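Local coordinates for dimeric protein of unknown function and ferredoxin-like fold (Bacteroides fragilis, PDB 3FMB), which is of unknown function but forms a dimer of ferredoxin-like subunits belonging to the stress-responsive A/B barrel family, at residues V25-R30 against E109-V114; I59-V64 against A77-F82. All blocks are in the same frame, centred on the assembly; numbering follows the deposited sequence. Where two conformers were deposited one is given.

Contact 1. Residues V25-R30 against E109-V114. With SO4 (sulfate ion), chain C.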
# COMPACT_ATOMS: atom_id res chain seq x y z
N VAL A 25 2.28 -3.35 2.23
CA VAL A 25 3.72 -3.25 1.85
C VAL A 25 3.80 -3.12 0.33
O VAL A 25 3.15 -3.87 -0.40
CB VAL A 25 4.60 -4.48 2.32
CG1 VAL A 25 6.12 -4.20 2.09
CG2 VAL A 25 4.28 -4.88 3.78
N LEU A 26 4.57 -2.13 -0.13
CA LEU A 26 4.89 -2.02 -1.56
C LEU A 26 6.40 -2.24 -1.73
O LEU A 26 7.21 -1.84 -0.87
CB LEU A 26 4.51 -0.64 -2.07
CG LEU A 26 3.04 -0.21 -1.99
CD1 LEU A 26 2.83 1.21 -2.61
CD2 LEU A 26 2.06 -1.22 -2.53
N PHE A 27 6.74 -2.94 -2.82
CA PHE A 27 8.11 -3.20 -3.20
C PHE A 27 8.44 -2.65 -4.61
O PHE A 27 7.64 -2.74 -5.56
CB PHE A 27 8.38 -4.71 -3.23
CG PHE A 27 8.21 -5.38 -1.92
CD1 PHE A 27 9.25 -5.45 -1.01
CD2 PHE A 27 6.99 -5.98 -1.60
CE1 PHE A 27 9.08 -6.08 0.23
CE2 PHE A 27 6.82 -6.62 -0.37
CZ PHE A 27 7.86 -6.68 0.52
N LYS A 28 9.68 -2.19 -4.73
CA LYS A 28 10.27 -1.78 -6.00
C LYS A 28 11.54 -2.59 -6.21
O LYS A 28 12.43 -2.68 -5.35
CB LYS A 28 10.55 -0.28 -5.97
CG LYS A 28 11.09 0.26 -7.30
CD LYS A 28 11.10 1.81 -7.33
CE LYS A 28 11.75 2.33 -8.59
NZ LYS A 28 11.25 3.71 -8.96
N LEU A 29 11.66 -3.17 -7.38
CA LEU A 29 12.81 -3.96 -7.70
C LEU A 29 13.81 -3.05 -8.39
O LEU A 29 13.43 -2.03 -8.98
CB LEU A 29 12.40 -5.11 -8.61
CG LEU A 29 11.37 -6.09 -8.03
CD1 LEU A 29 11.22 -7.17 -9.14
CD2 LEU A 29 11.78 -6.65 -6.66
N ARG A 30 15.08 -3.42 -8.35
CA ARG A 30 16.14 -2.58 -8.96
C ARG A 30 15.89 -2.35 -10.44
O ARG A 30 15.57 -3.27 -11.19
CB ARG A 30 17.54 -3.20 -8.80
CG ARG A 30 18.00 -3.41 -7.40
CD ARG A 30 19.43 -3.94 -7.39
NE ARG A 30 19.46 -5.38 -7.64
CZ ARG A 30 19.86 -5.96 -8.77
NH1 ARG A 30 20.31 -5.24 -9.79
NH2 ARG A 30 19.83 -7.28 -8.86
N GLU A 109 14.97 -3.35 -4.42
CA GLU A 109 15.58 -2.05 -4.21
C GLU A 109 14.99 -1.37 -2.98
O GLU A 109 15.74 -0.87 -2.13
CB GLU A 109 15.38 -1.19 -5.46
CG GLU A 109 15.97 0.19 -5.41
CD GLU A 109 17.47 0.27 -5.19
OE1 GLU A 109 18.19 -0.75 -5.29
OE2 GLU A 109 17.93 1.40 -4.93
N SER A 110 13.67 -1.33 -2.88
CA SER A 110 13.00 -0.58 -1.79
C SER A 110 11.77 -1.30 -1.31
O SER A 110 11.11 -2.03 -2.08
CB SER A 110 12.59 0.83 -2.28
OG SER A 110 13.67 1.51 -2.88
N ARG A 111 11.49 -1.11 -0.02
CA ARG A 111 10.27 -1.57 0.65
C ARG A 111 9.67 -0.39 1.40
O ARG A 111 10.35 0.31 2.16
CB ARG A 111 10.60 -2.69 1.63
CG ARG A 111 9.46 -3.13 2.51
CD ARG A 111 9.95 -4.15 3.53
NE ARG A 111 8.91 -4.53 4.51
CZ ARG A 111 8.57 -3.84 5.59
NH1 ARG A 111 9.14 -2.69 5.87
NH2 ARG A 111 7.62 -4.30 6.37
N ALA A 112 8.37 -0.23 1.25
CA ALA A 112 7.57 0.81 1.91
C ALA A 112 6.45 0.09 2.65
O ALA A 112 5.80 -0.80 2.08
CB ALA A 112 6.99 1.79 0.86
N CYS A 113 6.22 0.44 3.91
CA CYS A 113 5.16 -0.21 4.65
C CYS A 113 4.46 0.71 5.64
O CYS A 113 5.09 1.50 6.33
CB CYS A 113 5.72 -1.43 5.43
SG CYS A 113 4.58 -2.20 6.64
N VAL A 114 3.15 0.58 5.72
CA VAL A 114 2.34 1.24 6.71
C VAL A 114 1.41 0.20 7.30
O VAL A 114 0.78 -0.55 6.56
CB VAL A 114 1.51 2.39 6.11
CG1 VAL A 114 0.45 2.90 7.17
CG2 VAL A 114 2.44 3.52 5.58
S SO4 C . 6.61 -7.79 5.36
O1 SO4 C . 5.25 -8.29 4.85
O2 SO4 C . 7.51 -8.86 5.80
O3 SO4 C . 6.53 -6.81 6.47
O4 SO4 C . 7.38 -7.15 4.26

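Contact 2. Residues I59-V64 against A77-F82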
# COMPACT_ATOMS: atom_id res chain seq x y z
N ILE A 59 -3.21 -15.04 9.54
CA ILE A 59 -3.56 -14.21 8.38
C ILE A 59 -5.07 -14.19 8.20
O ILE A 59 -5.68 -15.25 8.02
CB ILE A 59 -2.93 -14.70 7.03
CG1 ILE A 59 -1.40 -14.73 7.11
CG2 ILE A 59 -3.39 -13.80 5.85
CD1 ILE A 59 -0.72 -15.52 5.91
N ARG A 60 -5.67 -13.00 8.28
CA ARG A 60 -7.13 -12.86 8.12
C ARG A 60 -7.49 -12.60 6.64
O ARG A 60 -8.50 -13.03 6.15
CB ARG A 60 -7.64 -11.73 9.01
CG ARG A 60 -7.29 -11.92 10.48
CD ARG A 60 -8.10 -13.09 11.06
NE ARG A 60 -7.72 -13.41 12.43
CZ ARG A 60 -7.17 -14.56 12.82
NH1 ARG A 60 -6.96 -15.56 11.97
NH2 ARG A 60 -6.83 -14.71 14.09
N LYS A 61 -6.61 -11.92 5.92
CA LYS A 61 -6.73 -11.69 4.50
C LYS A 61 -5.34 -11.37 3.99
O LYS A 61 -4.59 -10.71 4.69
CB LYS A 61 -7.64 -10.48 4.23
CG LYS A 61 -7.88 -10.23 2.77
CD LYS A 61 -8.94 -9.16 2.57
CE LYS A 61 -9.10 -8.79 1.12
NZ LYS A 61 -10.44 -8.14 0.95
N ILE A 62 -4.99 -11.86 2.80
CA ILE A 62 -3.72 -11.50 2.15
C ILE A 62 -3.89 -11.61 0.64
O ILE A 62 -4.60 -12.46 0.13
CB ILE A 62 -2.49 -12.35 2.65
CG1 ILE A 62 -1.15 -11.70 2.30
CG2 ILE A 62 -2.65 -13.87 2.18
CD1 ILE A 62 0.02 -12.11 3.26
N GLU A 63 -3.30 -10.66 -0.07
CA GLU A 63 -3.22 -10.74 -1.51
C GLU A 63 -1.99 -9.98 -1.99
O GLU A 63 -1.54 -9.03 -1.32
CB GLU A 63 -4.47 -10.15 -2.14
CG GLU A 63 -4.59 -8.66 -1.99
CD GLU A 63 -5.96 -8.11 -2.34
OE1 GLU A 63 -6.94 -8.88 -2.40
OE2 GLU A 63 -6.06 -6.88 -2.51
N VAL A 64 -1.48 -10.40 -3.15
CA VAL A 64 -0.37 -9.69 -3.80
C VAL A 64 -0.87 -9.16 -5.14
O VAL A 64 -1.41 -9.92 -5.94
CB VAL A 64 0.87 -10.59 -3.97
CG1 VAL A 64 1.91 -9.93 -4.88
CG2 VAL A 64 1.44 -10.92 -2.57
N ALA A 77 2.54 -5.00 -4.70
CA ALA A 77 1.79 -4.58 -3.52
C ALA A 77 1.40 -5.84 -2.74
O ALA A 77 0.95 -6.82 -3.34
CB ALA A 77 0.53 -3.82 -3.91
N LEU A 78 1.56 -5.78 -1.42
CA LEU A 78 1.01 -6.78 -0.52
C LEU A 78 -0.02 -6.08 0.36
O LEU A 78 0.27 -5.06 1.01
CB LEU A 78 2.13 -7.36 0.32
CG LEU A 78 1.75 -8.55 1.23
CD1 LEU A 78 2.98 -9.51 1.28
CD2 LEU A 78 1.33 -8.02 2.64
N TYR A 79 -1.23 -6.59 0.33
CA TYR A 79 -2.32 -6.06 1.11
C TYR A 79 -2.79 -7.17 2.02
O TYR A 79 -3.11 -8.26 1.55
CB TYR A 79 -3.43 -5.59 0.18
CG TYR A 79 -4.69 -5.19 0.93
CD1 TYR A 79 -4.81 -3.90 1.48
CD2 TYR A 79 -5.73 -6.10 1.14
CE1 TYR A 79 -5.96 -3.54 2.20
CE2 TYR A 79 -6.87 -5.73 1.86
CZ TYR A 79 -6.97 -4.45 2.39
OH TYR A 79 -8.10 -4.09 3.08
N SER A 80 -2.88 -6.89 3.32
CA SER A 80 -3.22 -7.92 4.27
C SER A 80 -3.89 -7.36 5.51
O SER A 80 -3.78 -6.16 5.81
CB SER A 80 -1.95 -8.70 4.63
OG SER A 80 -1.04 -7.88 5.30
N GLU A 81 -4.61 -8.24 6.21
CA GLU A 81 -5.34 -7.92 7.42
C GLU A 81 -5.01 -8.92 8.53
O GLU A 81 -4.92 -10.13 8.28
CB GLU A 81 -6.86 -7.90 7.17
CG GLU A 81 -7.29 -6.77 6.21
CD GLU A 81 -8.74 -6.81 5.78
OE1 GLU A 81 -9.51 -7.61 6.33
OE2 GLU A 81 -9.11 -6.02 4.90
N PHE A 82 -4.85 -8.40 9.75
CA PHE A 82 -4.55 -9.18 10.96
C PHE A 82 -5.35 -8.59 12.13
O PHE A 82 -5.84 -7.46 12.05
CB PHE A 82 -3.05 -9.14 11.31
CG PHE A 82 -2.16 -9.71 10.23
CD1 PHE A 82 -1.69 -8.90 9.19
CD2 PHE A 82 -1.76 -11.04 10.28
CE1 PHE A 82 -0.85 -9.45 8.19
CE2 PHE A 82 -0.96 -11.59 9.32
CZ PHE A 82 -0.48 -10.81 8.27

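Contact 1. Residues V25-R30 against E109-V114
Arg111 leaves its strand with CG anti to the backbone N (chi1 172°) and stays extended as far as NE, which lays its CG against both Val25 and Phe27 of the neighbouring strand. Val25 CG1 meets Arg111 CG at 3.5 Å, and Phe27 CE1 touches that same CG at 3.7 Å, the ring running beside the arginine and pointing the same way, its plane turned 66° from the guanidinium. Beyond them the guanidinium offers its edge to a sulfate: Arg111 NE bonds almost straight to O4 (3.0 Å), and Arg111 NH2 to O3 (2.7 Å). His23 holds the same ion, and Glu72 of the second subunit pairs with Arg111 NH1.

Below this face the backbones form an antiparallel ladder, in which Leu26 and Ala112 exchange two bonds. The ladder ends in a classic beta bulge: Lys28 O accepts from Glu109 N (2.8 Å) and from Ser110 N (3.1 Å), both lying in its carbonyl plane. The sulfate probably came from the crystallisation liquor, yet an arginine whose methylenes rest on apolar neighbours and whose NH1 is engaged across the dimer is consistent with a site that can accept small anions.

Contact 2. Residues I59-V64 against A77-F82
Lys61 and Glu81 lie side by side and point the same way on one face of an antiparallel hairpin, where long side chains give the sheet its relief. Extended throughout, the lysine lays its CD 3.9 Å from Glu81 OE2 and then brings CE to the ring edge of Tyr79, in the ring plane, 3.9 Å from CE2. The tyrosine is thus a broad bump bordered by the lysine methylenes. Next along the same side of the ring, by CD2, Glu63 crosses it obliquely: a chi1 of 70°, with CG between the backbone N and carbonyl carbon, swings the carboxylate toward the ring and sets OE2 3.7 Å from Tyr79 CD2.

The reverse face is mostly apolar, with Ser80 as a small polar member whose OG bonds to His23 O. Ile62 CG1 lies beside the small Ser80 CB at 3.9 Å, and its CD1 reaches on toward Leu78 CD2. At the far end Phe82 runs alongside Ile59, filling the hollow beside CG1 and CA with its CE2 corner. Helix 35-50 covers part of this face, and Tyr91 of helix 85-93 packs against Phe82. A classic beta bulge starts the pairing, where Arg60 N bonds to Glu81 O at 3.0 Å and Lys61 N adds a weak second bond.

Across the dimer interface Tyr79 stacks on Tyr79 of the second subunit, and Glu63 OE2 meets Lys22 and Tyr116 of that subunit. One face of the hairpin therefore supplies aromatic surface and negative charge to the dimer, while the other feeds the hydrophobic core beneath the helices.

From the N terminus, strand 21-29 comes first and supplies one half of contact 1, whose partner arrives only with the last strand, 108-117. That long loop encloses all three helices, 35-50, 85-93 and 95-102, and the whole of contact 2, a much shorter closure between strands 61-66 and 76-82. The contacts are therefore nested, not crossed. Strands 21-29 and 76-82 are neighbours, so the two pairings join into one antiparallel sheet ordered 61-66, 76-82, 21-29, 108-117, as in ferredoxin-like folds; Val25 O lies 2.7 Å from Leu78 N at the seam, a probable hydrogen bond. With centres about 15 Å apart, contacts 1 and 2 occupy opposite sides of the chain's centre, and both reach the second subunit.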